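Local coordinates for protein ADP-ribosylation factor guanine nucleotide-exchange factor SEC7 (Saccharomyces cerevisiae, PDB 4OIY) that activates the small GTPase ARF1 at the trans-Golgi network as its guanine nucleotide-exchange factor, the present chain being the catalytic Sec7 domain, at residues S40-S43 against I44-L48; K69-A72 against I73-F77; F111-K114 against F115-F119. One frame throughout, in Å; residues are numbered along the deposited sequence.

Three short helical stretches of the Sec7 domain, on three different helices, follow one another in the chain. Contact 1 opens helix 41-50 and contact 2 lies in helix 68-79; their centres are about 8 Å apart, and Ala45 CB meets Phe77 N at 3.5 Å. Contact 2 also reaches contact 3, in helix 105-122: Met74 CG lies 3.5 Å from Phe111 CE1 and His75 O 3.5 Å from Lys114 CE. Contacts 1 and 3 do not touch, their nearest atoms being about 9 Å apart. The magnesium-binding Asp121 has its side chain about 5 Å from that of Arg118 in contact 3 and about 12 Å from that of His75 in contact 2.

Contact 1 of 3, residues S40-S43 against I44-L48; sequences SPIS and IAKWL
Ile42 lays its CG2 methyl against the aliphatic part of Lys46, one turn further along the first turns of helix 41-50 in the Sec7 domain. The two side chains run alongside each other, with CG2 of Ile42 3.5 Å from CE of Lys46. CG2 stands anti to the backbone N of Ile42 while CG1 lies beside that N (chi1 -67°), which puts the smaller branch next to the lysine. The lysine chain stays extended through CE and bends only at its last torsion (chi4 -77°), and its ammonium forms a salt bridge with Glu80. Its CG also passes 3.3 Å from Ile42 O, the carbonyl that accepts the backbone N-H of Lys46.

The start of the helix is capped. Ser40 is the N-cap residue, and its OG accepts the N-H of Ser43 over 3.3 Å; the OG atoms of both serines are also hydrogen-bonded to Asp38. The carboxylate thereby ties the capping hydroxyl to one in the first turn, at the N-terminal end of the helix, whose positive end would probably favour its negative charge.

Ile44 and Ala45 belong to the buried side: Ile44 packs on Ile27, Leu36, Tyr62 and Ile73, whereas Ala45 meets Ala76 of helix 68-79, two small side chains, consistent with a close approach of the helices here. The backbone turn is closed by Ile44 N to Ser40 O at 3.1 Å, and the CG1 branch of Ile44 comes to 3.5 Å from that same Ser40 O.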
loop_
_atom_site.group_PDB
_atom_site.type_symbol
_atom_site.label_atom_id
_atom_site.label_comp_id
_atom_site.label_asym_id
_atom_site.label_seq_id
_atom_site.Cartn_x
_atom_site.Cartn_y
_atom_site.Cartn_z
ATOM N N SER A 40 17.343 1.072 11.286
ATOM C CA SER A 40 16.466 2.236 11.373
ATOM C C SER A 40 15.275 2.040 10.435
ATOM O O SER A 40 15.400 1.347 9.425
ATOM C CB SER A 40 17.207 3.519 11.003
ATOM O OG SER A 40 17.483 3.574 9.615
ATOM N N PRO A 41 14.121 2.642 10.767
ATOM C CA PRO A 41 12.942 2.476 9.912
ATOM C C PRO A 41 13.199 2.852 8.461
ATOM O O PRO A 41 12.783 2.131 7.556
ATOM C CB PRO A 41 11.894 3.411 10.530
ATOM C CG PRO A 41 12.389 3.768 11.887
ATOM C CD PRO A 41 13.815 3.324 12.036
ATOM N N ILE A 42 13.889 3.964 8.234
ATOM C CA ILE A 42 14.148 4.424 6.874
ATOM C C ILE A 42 15.054 3.456 6.099
ATOM O O ILE A 42 14.786 3.164 4.931
ATOM C CB ILE A 42 14.701 5.870 6.854
ATOM C CG1 ILE A 42 13.614 6.835 7.338
ATOM C CG2 ILE A 42 15.152 6.254 5.448
ATOM C CD1 ILE A 42 14.111 8.200 7.769
ATOM N N SER A 43 16.100 2.939 6.743
ATOM C CA SER A 43 16.988 1.986 6.083
ATOM C C SER A 43 16.232 0.736 5.660
ATOM O O SER A 43 16.368 0.285 4.525
ATOM C CB SER A 43 18.159 1.604 6.979
ATOM O OG SER A 43 18.986 2.731 7.199
ATOM N N ILE A 44 15.418 0.211 6.567
ATOM C CA ILE A 44 14.653 -0.997 6.277
ATOM C C ILE A 44 13.598 -0.737 5.195
ATOM O O ILE A 44 13.469 -1.522 4.259
ATOM C CB ILE A 44 13.984 -1.581 7.537
ATOM C CG1 ILE A 44 15.042 -2.027 8.564
ATOM C CG2 ILE A 44 13.114 -2.771 7.156
ATOM C CD1 ILE A 44 14.462 -2.401 9.910
ATOM N N ALA A 45 12.850 0.356 5.319
ATOM C CA ALA A 45 11.846 0.722 4.309
ATOM C C ALA A 45 12.451 0.839 2.908
ATOM O O ALA A 45 11.891 0.337 1.936
ATOM C CB ALA A 45 11.156 2.024 4.692
ATOM N N LYS A 46 13.601 1.499 2.804
ATOM C CA LYS A 46 14.248 1.657 1.508
ATOM C C LYS A 46 14.648 0.303 0.917
ATOM O O LYS A 46 14.454 0.058 -0.279
ATOM C CB LYS A 46 15.462 2.577 1.630
ATOM C CG LYS A 46 15.095 4.044 1.771
ATOM C CD LYS A 46 16.347 4.910 1.875
ATOM C CE LYS A 46 16.016 6.388 2.008
ATOM N NZ LYS A 46 15.608 6.982 0.712
ATOM N N TRP A 47 15.181 -0.582 1.756
ATOM C CA TRP A 47 15.560 -1.924 1.307
ATOM C C TRP A 47 14.346 -2.720 0.800
ATOM O O TRP A 47 14.419 -3.385 -0.236
ATOM C CB TRP A 47 16.300 -2.689 2.414
ATOM C CG TRP A 47 16.848 -4.020 1.947
ATOM C CD1 TRP A 47 18.031 -4.245 1.291
ATOM C CD2 TRP A 47 16.226 -5.299 2.094
ATOM N NE1 TRP A 47 18.182 -5.586 1.030
ATOM C CE2 TRP A 47 17.082 -6.255 1.499
ATOM C CE3 TRP A 47 15.025 -5.731 2.665
ATOM C CZ2 TRP A 47 16.775 -7.615 1.470
ATOM C CZ3 TRP A 47 14.726 -7.089 2.637
ATOM C CH2 TRP A 47 15.593 -8.008 2.043
ATOM N N LEU A 48 13.223 -2.632 1.507
ATOM C CA LEU A 48 11.991 -3.288 1.056
ATOM C C LEU A 48 11.592 -2.831 -0.350
ATOM O O LEU A 48 11.224 -3.655 -1.193
ATOM C CB LEU A 48 10.843 -3.038 2.047
ATOM C CG LEU A 48 11.013 -3.634 3.453
ATOM C CD1 LEU A 48 9.860 -3.243 4.364
ATOM C CD2 LEU A 48 11.170 -5.145 3.406
#

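Contact 2 of 3, residues K69-A72 against I73-F77; sequences KNIA and IMHAF
Four successive i to i+4 backbone hydrogen bonds, 2.9 to 3.0 Å long from Ile73 N to Lys69 O through Ala76 N to Ala72 O, make this a regular alpha-helical segment within helix 68-79 of the Sec7 domain. Ile71 and His75 carry the side-chain contact, methyl over ring. The CG2 methyl of Ile71 sits over the face of the imidazole in a CH-pi contact, 3.9 Å from the centroid of the His75 ring and 29° off the ring normal. With CG of His75 beside its backbone N (chi1 -71°), the ring is brought back over the preceding turn, where Ile71 O also lies over the ring, displaced toward the rim. Methyl and carbonyl oxygen both lie over the same face of the imidazole, which probably limits its rotation.

The other side chains point to neighbouring helices. Ile73 is buried against Tyr62 and Leu63 of helix 56-64, while Ala76 meets Pro41. Met74, its chain folded at chi2 and chi3, packs on Arg110 and Phe111 of helix 105-122. The helix is therefore gripped from several sides, with apolar side chains toward helices 41-50 and 56-64. Along the longer branch of Ile73, CG1 passes 3.4 Å from Lys69 O and CD1 of Ile73 lies 3.6 Å from the same oxygen.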
loop_
_atom_site.group_PDB
_atom_site.type_symbol
_atom_site.label_atom_id
_atom_site.label_comp_id
_atom_site.label_asym_id
_atom_site.label_seq_id
_atom_site.Cartn_x
_atom_site.Cartn_y
_atom_site.Cartn_z
ATOM N N LYS A 69 7.695 -0.740 16.493
ATOM C CA LYS A 69 8.828 -0.701 15.555
ATOM C C LYS A 69 8.395 -0.999 14.119
ATOM O O LYS A 69 8.848 -0.349 13.182
ATOM C CB LYS A 69 9.940 -1.669 15.959
ATOM C CG LYS A 69 10.677 -1.269 17.224
ATOM C CD LYS A 69 11.997 -2.007 17.355
ATOM C CE LYS A 69 12.504 -1.994 18.790
ATOM N NZ LYS A 69 11.812 -3.007 19.635
ATOM N N ASN A 70 7.506 -1.969 13.946
ATOM C CA ASN A 70 7.016 -2.308 12.613
ATOM C C ASN A 70 6.137 -1.186 12.081
ATOM O O ASN A 70 6.164 -0.875 10.892
ATOM C CB ASN A 70 6.239 -3.616 12.629
ATOM C CG ASN A 70 7.125 -4.812 12.908
ATOM O OD1 ASN A 70 7.355 -5.651 12.028
ATOM N ND2 ASN A 70 7.633 -4.899 14.122
ATOM N N ILE A 71 5.361 -0.573 12.972
ATOM C CA ILE A 71 4.542 0.575 12.587
ATOM C C ILE A 71 5.445 1.702 12.071
ATOM O O ILE A 71 5.142 2.332 11.062
ATOM C CB ILE A 71 3.623 1.049 13.748
ATOM C CG1 ILE A 71 2.547 -0.010 14.032
ATOM C CG2 ILE A 71 2.965 2.384 13.407
ATOM C CD1 ILE A 71 1.738 0.234 15.285
ATOM N N ALA A 72 6.557 1.939 12.756
ATOM C CA ALA A 72 7.520 2.962 12.347
ATOM C C ALA A 72 8.118 2.662 10.968
ATOM O O ALA A 72 8.259 3.569 10.140
ATOM C CB ALA A 72 8.609 3.110 13.399
ATOM N N ILE A 73 8.439 1.394 10.718
ATOM C CA ILE A 73 8.955 0.969 9.415
ATOM C C ILE A 73 7.891 1.194 8.344
ATOM O O ILE A 73 8.201 1.656 7.247
ATOM C CB ILE A 73 9.400 -0.520 9.421
ATOM C CG1 ILE A 73 10.610 -0.712 10.344
ATOM C CG2 ILE A 73 9.752 -1.001 8.012
ATOM C CD1 ILE A 73 10.834 -2.146 10.780
ATOM N N MET A 74 6.645 0.847 8.649
ATOM C CA MET A 74 5.558 1.050 7.698
ATOM C C MET A 74 5.377 2.534 7.386
ATOM O O MET A 74 5.155 2.897 6.243
ATOM C CB MET A 74 4.258 0.441 8.223
ATOM C CG MET A 74 3.106 0.484 7.231
ATOM S SD MET A 74 2.120 1.986 7.360
ATOM C CE MET A 74 1.121 1.507 8.763
ATOM N N HIS A 75 5.470 3.391 8.400
ATOM C CA HIS A 75 5.354 4.823 8.149
ATOM C C HIS A 75 6.474 5.313 7.228
ATOM O O HIS A 75 6.227 6.085 6.287
ATOM C CB HIS A 75 5.307 5.595 9.456
ATOM C CG HIS A 75 4.023 5.406 10.207
ATOM N ND1 HIS A 75 3.858 5.807 11.516
ATOM C CD2 HIS A 75 2.848 4.849 9.833
ATOM C CE1 HIS A 75 2.630 5.517 11.910
ATOM N NE2 HIS A 75 1.996 4.939 10.905
ATOM N N ALA A 76 7.690 4.832 7.475
ATOM C CA ALA A 76 8.828 5.159 6.607
ATOM C C ALA A 76 8.615 4.633 5.187
ATOM O O ALA A 76 8.982 5.278 4.223
ATOM C CB ALA A 76 10.120 4.595 7.173
ATOM N N PHE A 77 8.025 3.457 5.069
ATOM C CA PHE A 77 7.751 2.845 3.769
ATOM C C PHE A 77 6.828 3.760 2.956
ATOM O O PHE A 77 7.128 4.088 1.810
ATOM C CB PHE A 77 7.134 1.463 4.028
ATOM C CG PHE A 77 6.785 0.666 2.802
ATOM C CD1 PHE A 77 7.719 -0.184 2.225
ATOM C CD2 PHE A 77 5.497 0.694 2.288
ATOM C CE1 PHE A 77 7.387 -0.960 1.130
ATOM C CE2 PHE A 77 5.162 -0.070 1.181
ATOM C CZ PHE A 77 6.108 -0.907 0.614
#

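Contact 3 of 3, residues F111-K114 against F115-F119; sequences FMLK and FAERF
Leu113 and Glu117 cross obliquely on one flank of the helix, the isobutyl group meeting a single carboxylate oxygen. OE2 of Glu117 lies 3.5 Å from CG of Leu113 and 3.7 Å from its CD1, a van der Waals contact of the carboxylate oxygen with aliphatic CH groups. CG of Leu113 is anti to its backbone N (chi1 -180°), whereas CG of Glu117 lies beside its own N (chi1 -72°), and these opposite choices lean the two side chains together over the turn. Glu117 CG comes 3.3 Å from Leu113 O.

Lys114 crosses the same glutamate at about a right angle. Its NZ stays 5.0 Å from OE1 of Glu117, too far for a salt bridge, and pairs instead with Asp79; the glutamate may still add a weak electrostatic pull. Without the carboxylate, as with an alanine at Glu117, the Leu113 isobutyl group would probably lose its neighbour across the turn and be freer to move, and Lys114 would keep only Asp79 of the two acidic groups described here.

On the buried side, Met112 curls through three like-signed bends and brings CE to 4.3 Å from CD2 of Phe115. Met112 O lies at the edge of the same phenyl ring, near its plane. The Phe115 ring meets Phe83 edge-to-face and also touches Phe95, while Phe111 stacks with Phe99; Ala116 packs on Ala133 of helix 130-148, and Arg118 gives NH2 to Phe81 O. The backbone carries the usual i to i+4 bonds, such as Phe115 N to Phe111 O at 2.9 Å. This is an amphipathic alpha-helix of the Sec7 domain, with one face in the core and the other at the surface, its last turn carrying the magnesium-binding Asp121.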
loop_
_atom_site.group_PDB
_atom_site.type_symbol
_atom_site.label_atom_id
_atom_site.label_comp_id
_atom_site.label_asym_id
_atom_site.label_seq_id
_atom_site.Cartn_x
_atom_site.Cartn_y
_atom_site.Cartn_z
ATOM N N PHE A 111 -2.373 1.244 7.531
ATOM C CA PHE A 111 -1.847 1.503 6.185
ATOM C C PHE A 111 -2.608 2.629 5.495
ATOM O O PHE A 111 -2.000 3.544 4.922
ATOM C CB PHE A 111 -1.944 0.264 5.298
ATOM C CG PHE A 111 -0.941 -0.805 5.610
ATOM C CD1 PHE A 111 0.321 -0.773 5.046
ATOM C CD2 PHE A 111 -1.277 -1.863 6.434
ATOM C CE1 PHE A 111 1.234 -1.770 5.306
ATOM C CE2 PHE A 111 -0.365 -2.872 6.697
ATOM C CZ PHE A 111 0.896 -2.816 6.140
ATOM N N MET A 112 -3.937 2.554 5.521
ATOM C CA MET A 112 -4.742 3.453 4.714
ATOM C C MET A 112 -4.768 4.851 5.297
ATOM O O MET A 112 -4.841 5.823 4.544
ATOM C CB MET A 112 -6.144 2.873 4.492
ATOM C CG MET A 112 -6.107 1.481 3.841
ATOM S SD MET A 112 -4.956 1.309 2.448
ATOM C CE MET A 112 -5.700 2.532 1.403
ATOM N N LEU A 113 -4.675 4.969 6.625
ATOM C CA LEU A 113 -4.580 6.299 7.237
ATOM C C LEU A 113 -3.258 6.971 6.890
ATOM O O LEU A 113 -3.238 8.160 6.562
ATOM C CB LEU A 113 -4.792 6.267 8.754
ATOM C CG LEU A 113 -4.710 7.640 9.437
ATOM C CD1 LEU A 113 -5.736 8.619 8.883
ATOM C CD2 LEU A 113 -4.863 7.460 10.941
ATOM N N LYS A 114 -2.161 6.219 6.940
ATOM C CA LYS A 114 -0.859 6.777 6.585
ATOM C C LYS A 114 -0.802 7.130 5.100
ATOM O O LYS A 114 -0.268 8.176 4.731
ATOM C CB LYS A 114 0.264 5.811 6.940
ATOM C CG LYS A 114 1.656 6.331 6.633
ATOM C CD LYS A 114 2.044 7.572 7.426
ATOM C CE LYS A 114 3.444 8.019 7.028
ATOM N NZ LYS A 114 3.855 9.319 7.614
ATOM N N PHE A 115 -1.343 6.259 4.250
ATOM C CA PHE A 115 -1.473 6.573 2.829
ATOM C C PHE A 115 -2.218 7.891 2.630
ATOM O O PHE A 115 -1.754 8.767 1.898
ATOM C CB PHE A 115 -2.196 5.455 2.082
ATOM C CG PHE A 115 -2.632 5.845 0.704
ATOM C CD1 PHE A 115 -1.725 5.816 -0.343
ATOM C CD2 PHE A 115 -3.924 6.284 0.462
ATOM C CE1 PHE A 115 -2.101 6.209 -1.604
ATOM C CE2 PHE A 115 -4.306 6.686 -0.807
ATOM C CZ PHE A 115 -3.387 6.645 -1.838
ATOM N N ALA A 116 -3.364 8.032 3.289
ATOM C CA ALA A 116 -4.198 9.229 3.137
ATOM C C ALA A 116 -3.436 10.468 3.576
ATOM O O ALA A 116 -3.483 11.498 2.909
ATOM C CB ALA A 116 -5.487 9.087 3.939
ATOM N N GLU A 117 -2.732 10.372 4.693
ATOM C CA GLU A 117 -1.962 11.503 5.202
ATOM C C GLU A 117 -0.869 11.922 4.225
ATOM O O GLU A 117 -0.688 13.115 3.965
ATOM C CB GLU A 117 -1.395 11.184 6.583
ATOM C CG GLU A 117 -2.472 11.179 7.658
ATOM C CD GLU A 117 -2.030 10.544 8.960
ATOM O OE1 GLU A 117 -0.908 10.001 9.018
ATOM O OE2 GLU A 117 -2.824 10.568 9.930
ATOM N N ARG A 118 -0.168 10.946 3.663
ATOM C CA ARG A 118 0.900 11.213 2.697
ATOM C C ARG A 118 0.305 11.813 1.441
ATOM O O ARG A 118 0.829 12.787 0.897
ATOM C CB ARG A 118 1.660 9.918 2.373
ATOM C CG ARG A 118 2.775 10.029 1.337
ATOM C CD ARG A 118 3.972 10.751 1.905
ATOM N NE ARG A 118 5.102 10.779 0.975
ATOM C CZ ARG A 118 6.193 11.520 1.147
ATOM N NH1 ARG A 118 6.324 12.293 2.217
ATOM N NH2 ARG A 118 7.165 11.479 0.241
ATOM N N PHE A 119 -0.797 11.239 0.967
ATOM C CA PHE A 119 -1.413 11.755 -0.253
ATOM C C PHE A 119 -1.817 13.219 -0.098
ATOM O O PHE A 119 -1.549 14.040 -0.985
ATOM C CB PHE A 119 -2.628 10.930 -0.684
ATOM C CG PHE A 119 -3.236 11.425 -1.964
ATOM C CD1 PHE A 119 -2.716 11.031 -3.188
ATOM C CD2 PHE A 119 -4.254 12.363 -1.943
ATOM C CE1 PHE A 119 -3.235 11.527 -4.367
ATOM C CE2 PHE A 119 -4.777 12.863 -3.124
ATOM C CZ PHE A 119 -4.272 12.437 -4.334
#